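Local coordinates for protein prokaryotic transcription elongation factor GreA/GreB (Nitrosomonas europaea, PDB 2PN0) that acts as a transcription elongation factor of the GreA/GreB family and probably binds RNA polymerase, at the interface of chains A and B. Coordinates in Å, arbitrary orientation; residue numbers count along the deposited sequence, not the author numbering. Chains: chain A/B, Prokaryotic transcription elongation factor GreA/GreB.

Contact 1: the interface of chains A and B. Residues chain A 26, 81-82, 94; chain B 86-88.
B:Thr86 packs with both its backbone and its side chain against the ring and carbonyl of A:Pro81. The carbonyl oxygen O of B:Thr86 lies 3.4 Å from CB of the A:Pro81 ring, with CG of that ring a little farther off. On the other flank, the methyl CG2 of B:Thr86 comes to 3.5 Å from the backbone O of A:Pro81. The threonine torsion explains the split: OG1 stands between the backbone N and the carbonyl carbon (chi1 37°), which turns CG2 towards the proline carbonyl. The next residue, B:Ser87, takes the tip of A:Leu26: methyl CD2 touches the serine hydroxyl OG at 3.4 Å and also CB, while CD1 faces the serine CA. A:Leu94 meets the backbone instead. Its methyl CD1 rests against the peptide joining B:Ser87 to B:Gly88, 3.9 Å from N of B:Gly88, and its CB approaches the glycine CA, where no side chain intervenes. At this end a water spans the chains, 2.8 Å from O of A:Leu94 and 2.8 Å from O of B:Gly88, tying two backbone carbonyls together.

Behind the first shell, the chain A residues brace one another. CD1 of A:Leu94 is 3.5 Å from CD1 of A:Leu26 and 3.7 Å from CG of A:Pro81, so this methyl sits between the other two hydrophobic groups and helps join them into one apolar surface for the partner loop. With CG of A:Leu94 anti to its carbonyl carbon (chi1 -51°), the methyl lies on the partner peptide while the carbonyl O turns to the water.

In the fold, A:Leu26 directly follows helix 13-25, A:Pro81 opens the 3-10 helix 81-83, and A:Leu94 lies just past strand 90-92. The B segment 86-88 lies within the loop joining that 3-10 helix to that strand. The stretch from the 3-10 helix to just past the strand thus supplies both the inserted loop and much of the receiving surface in the two-fold pair, while A:Leu26 adds to that surface from the end of its helix.

Contact 2: the interface of chains A and B. Residues chain A 33, 36-37; chain B 114-115, 120.
A:Asp36 lies against B:Pro115 with its CB and across B:Lys114 with its carboxylate. The methylene CB is 3.4 Å from the backbone O of B:Pro115. Beyond it, the carboxylate crosses the lysine chain at about a right angle, OD2 lying 3.4 Å from CG of B:Lys114 and OD1 3.5 Å from its CD. A bend in the lysine (chi3 72°) carries CE past OD1 and leaves the ammonium NZ 4.2 Å from OD1. The opposite charges are therefore close without a salt bridge, and their attraction may favour the pairing although the charged atoms are not in contact. With an alanine in place of A:Asp36, the lysine charge would probably lose its nearby counter-charge and a gap would open beside the CG and CD methylenes.

B:Pro115 presses its ring onto the start of helix 34-42. Ring atom CG is 3.6 Å from the carbonyl O of A:Gly33, while CB reaches 3.7 Å from the backbone N of A:Leu37. The ring thus bears on the backbone just ahead of the helix and on its first turn, and the leucine side chain takes little part.

The patch seats the turn between strands 109-113 and 119-128 of one chain on the helix start of the other, and may help hold the pair together.

Contact 1: the interface of chains A and B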
loop_
_atom_site.group_PDB
_atom_site.type_symbol
_atom_site.label_atom_id
_atom_site.label_comp_id
_atom_site.label_asym_id
_atom_site.label_seq_id
_atom_site.Cartn_x
_atom_site.Cartn_y
_atom_site.Cartn_z
ATOM N N LEU A 26 -10.021 -7.498 14.554
ATOM C CA LEU A 26 -10.289 -7.719 13.131
ATOM C C LEU A 26 -10.192 -9.190 12.742
ATOM O O LEU A 26 -9.754 -9.510 11.640
ATOM C CB LEU A 26 -9.283 -6.938 12.281
ATOM C CG LEU A 26 -9.422 -5.411 12.413
ATOM C CD1 LEU A 26 -8.390 -4.674 11.616
ATOM C CD2 LEU A 26 -10.864 -4.960 12.053
ATOM N N PRO A 81 -4.548 2.153 12.438
ATOM C CA PRO A 81 -5.684 2.627 11.621
ATOM C C PRO A 81 -6.282 3.972 12.074
ATOM O O PRO A 81 -6.586 4.805 11.215
ATOM C CB PRO A 81 -6.683 1.478 11.709
ATOM C CG PRO A 81 -5.800 0.269 11.778
ATOM C CD PRO A 81 -4.673 0.709 12.724
ATOM N N LYS A 82 -6.391 4.199 13.394
ATOM C CA LYS A 82 -6.959 5.459 13.926
ATOM C C LYS A 82 -6.267 6.719 13.372
ATOM O O LYS A 82 -6.880 7.793 13.320
ATOM C CB LYS A 82 -6.928 5.467 15.457
ATOM C CG LYS A 82 -5.551 5.402 16.066
ATOM C CD LYS A 82 -5.633 5.184 17.584
ATOM C CE LYS A 82 -4.354 4.565 18.131
ATOM N NZ LYS A 82 -3.143 5.398 17.933
ATOM N N LEU A 94 -1.970 -1.955 8.385
ATOM C CA LEU A 94 -2.841 -2.943 7.639
ATOM C C LEU A 94 -2.703 -2.844 6.121
ATOM O O LEU A 94 -3.171 -3.728 5.408
ATOM C CB LEU A 94 -4.331 -2.799 8.011
ATOM C CG LEU A 94 -4.615 -2.818 9.517
ATOM C CD1 LEU A 94 -6.138 -2.794 9.666
ATOM C CD2 LEU A 94 -4.038 -4.055 10.155
ATOM N N THR B 86 -10.879 1.821 8.085
ATOM C CA THR B 86 -9.854 1.550 9.092
ATOM C C THR B 86 -9.711 0.028 9.360
ATOM O O THR B 86 -9.292 -0.383 10.469
ATOM C CB THR B 86 -10.254 2.176 10.474
ATOM O OG1 THR B 86 -11.667 2.055 10.666
ATOM C CG2 THR B 86 -9.851 3.629 10.601
ATOM N N SER B 87 -10.117 -0.808 8.403
ATOM C CA SER B 87 -10.104 -2.257 8.641
ATOM C C SER B 87 -9.418 -3.135 7.589
ATOM O O SER B 87 -9.580 -4.374 7.553
ATOM C CB SER B 87 -11.508 -2.753 9.004
ATOM O OG SER B 87 -11.844 -2.259 10.291
ATOM N N GLY B 88 -8.652 -2.473 6.734
ATOM C CA GLY B 88 -7.765 -3.161 5.815
ATOM C C GLY B 88 -8.373 -3.494 4.467
ATOM O O GLY B 88 -7.705 -4.174 3.678
HETATM O O HOH W 1 -5.000 -3.655 3.313
#

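Contact 2: the interface of chains A and B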
loop_
_atom_site.group_PDB
_atom_site.type_symbol
_atom_site.label_atom_id
_atom_site.label_comp_id
_atom_site.label_asym_id
_atom_site.label_seq_id
_atom_site.Cartn_x
_atom_site.Cartn_y
_atom_site.Cartn_z
ATOM N N GLY A 33 -1.308 -10.209 3.194
ATOM C CA GLY A 33 -0.094 -10.311 4.018
ATOM C C GLY A 33 -0.375 -10.519 5.503
ATOM O O GLY A 33 0.572 -10.564 6.318
ATOM N N ASP A 36 1.461 -13.339 7.114
ATOM C CA ASP A 36 2.905 -13.070 7.165
ATOM C C ASP A 36 3.252 -12.090 8.287
ATOM O O ASP A 36 4.257 -12.270 8.982
ATOM C CB ASP A 36 3.356 -12.505 5.807
ATOM C CG ASP A 36 2.933 -13.408 4.651
ATOM O OD1 ASP A 36 3.510 -14.511 4.495
ATOM O OD2 ASP A 36 2.056 -12.983 3.867
ATOM N N LEU A 37 2.405 -11.085 8.472
ATOM C CA LEU A 37 2.571 -10.137 9.567
ATOM C C LEU A 37 2.357 -10.865 10.901
ATOM O O LEU A 37 3.144 -10.691 11.829
ATOM C CB LEU A 37 1.570 -9.000 9.431
ATOM C CG LEU A 37 1.607 -7.966 10.580
ATOM C CD1 LEU A 37 2.960 -7.217 10.666
ATOM C CD2 LEU A 37 0.440 -6.998 10.458
ATOM N N LYS B 114 6.112 -8.336 0.912
ATOM C CA LYS B 114 5.446 -9.220 1.884
ATOM C C LYS B 114 5.992 -8.915 3.304
ATOM O O LYS B 114 7.230 -8.770 3.468
ATOM C CB LYS B 114 5.688 -10.699 1.513
ATOM C CG LYS B 114 4.798 -11.676 2.275
ATOM C CD LYS B 114 4.723 -13.075 1.596
ATOM C CE LYS B 114 6.016 -13.806 1.780
ATOM N NZ LYS B 114 5.956 -15.148 1.092
ATOM N N PRO B 115 5.116 -8.834 4.335
ATOM C CA PRO B 115 5.656 -8.568 5.669
ATOM C C PRO B 115 6.658 -9.666 6.044
ATOM O O PRO B 115 6.378 -10.857 5.835
ATOM C CB PRO B 115 4.420 -8.657 6.572
ATOM C CG PRO B 115 3.300 -8.237 5.646
ATOM C CD PRO B 115 3.645 -8.940 4.358
ATOM N N LEU B 120 4.955 -10.356 -2.266
ATOM C CA LEU B 120 3.642 -10.935 -2.466
ATOM C C LEU B 120 3.263 -10.776 -3.928
ATOM O O LEU B 120 3.048 -9.633 -4.377
ATOM C CB LEU B 120 2.623 -10.221 -1.597
ATOM C CG LEU B 120 1.278 -10.942 -1.457
ATOM C CD1 LEU B 120 1.417 -12.296 -0.676
ATOM C CD2 LEU B 120 0.274 -10.043 -0.690
#

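The C-alpha centres of contact 1 and contact 2 lie about 16 Å apart on the same two-fold interface, and they share no residue. On chain A, contact 1 includes A:Leu26 just after helix 13-25, along with the 3-10 helix 81-83 and the residue A:Leu94 past strand 90-92, whereas contact 2 uses the start of helix 34-42. Chain B answers with two separate loops, one on each side of helix 98-101 in the sequence. Each contact recurs with the chains exchanged, so the pair is gripped at several points. Such spread contacts would suit a dimer, though the structure alone does not show that it forms in solution.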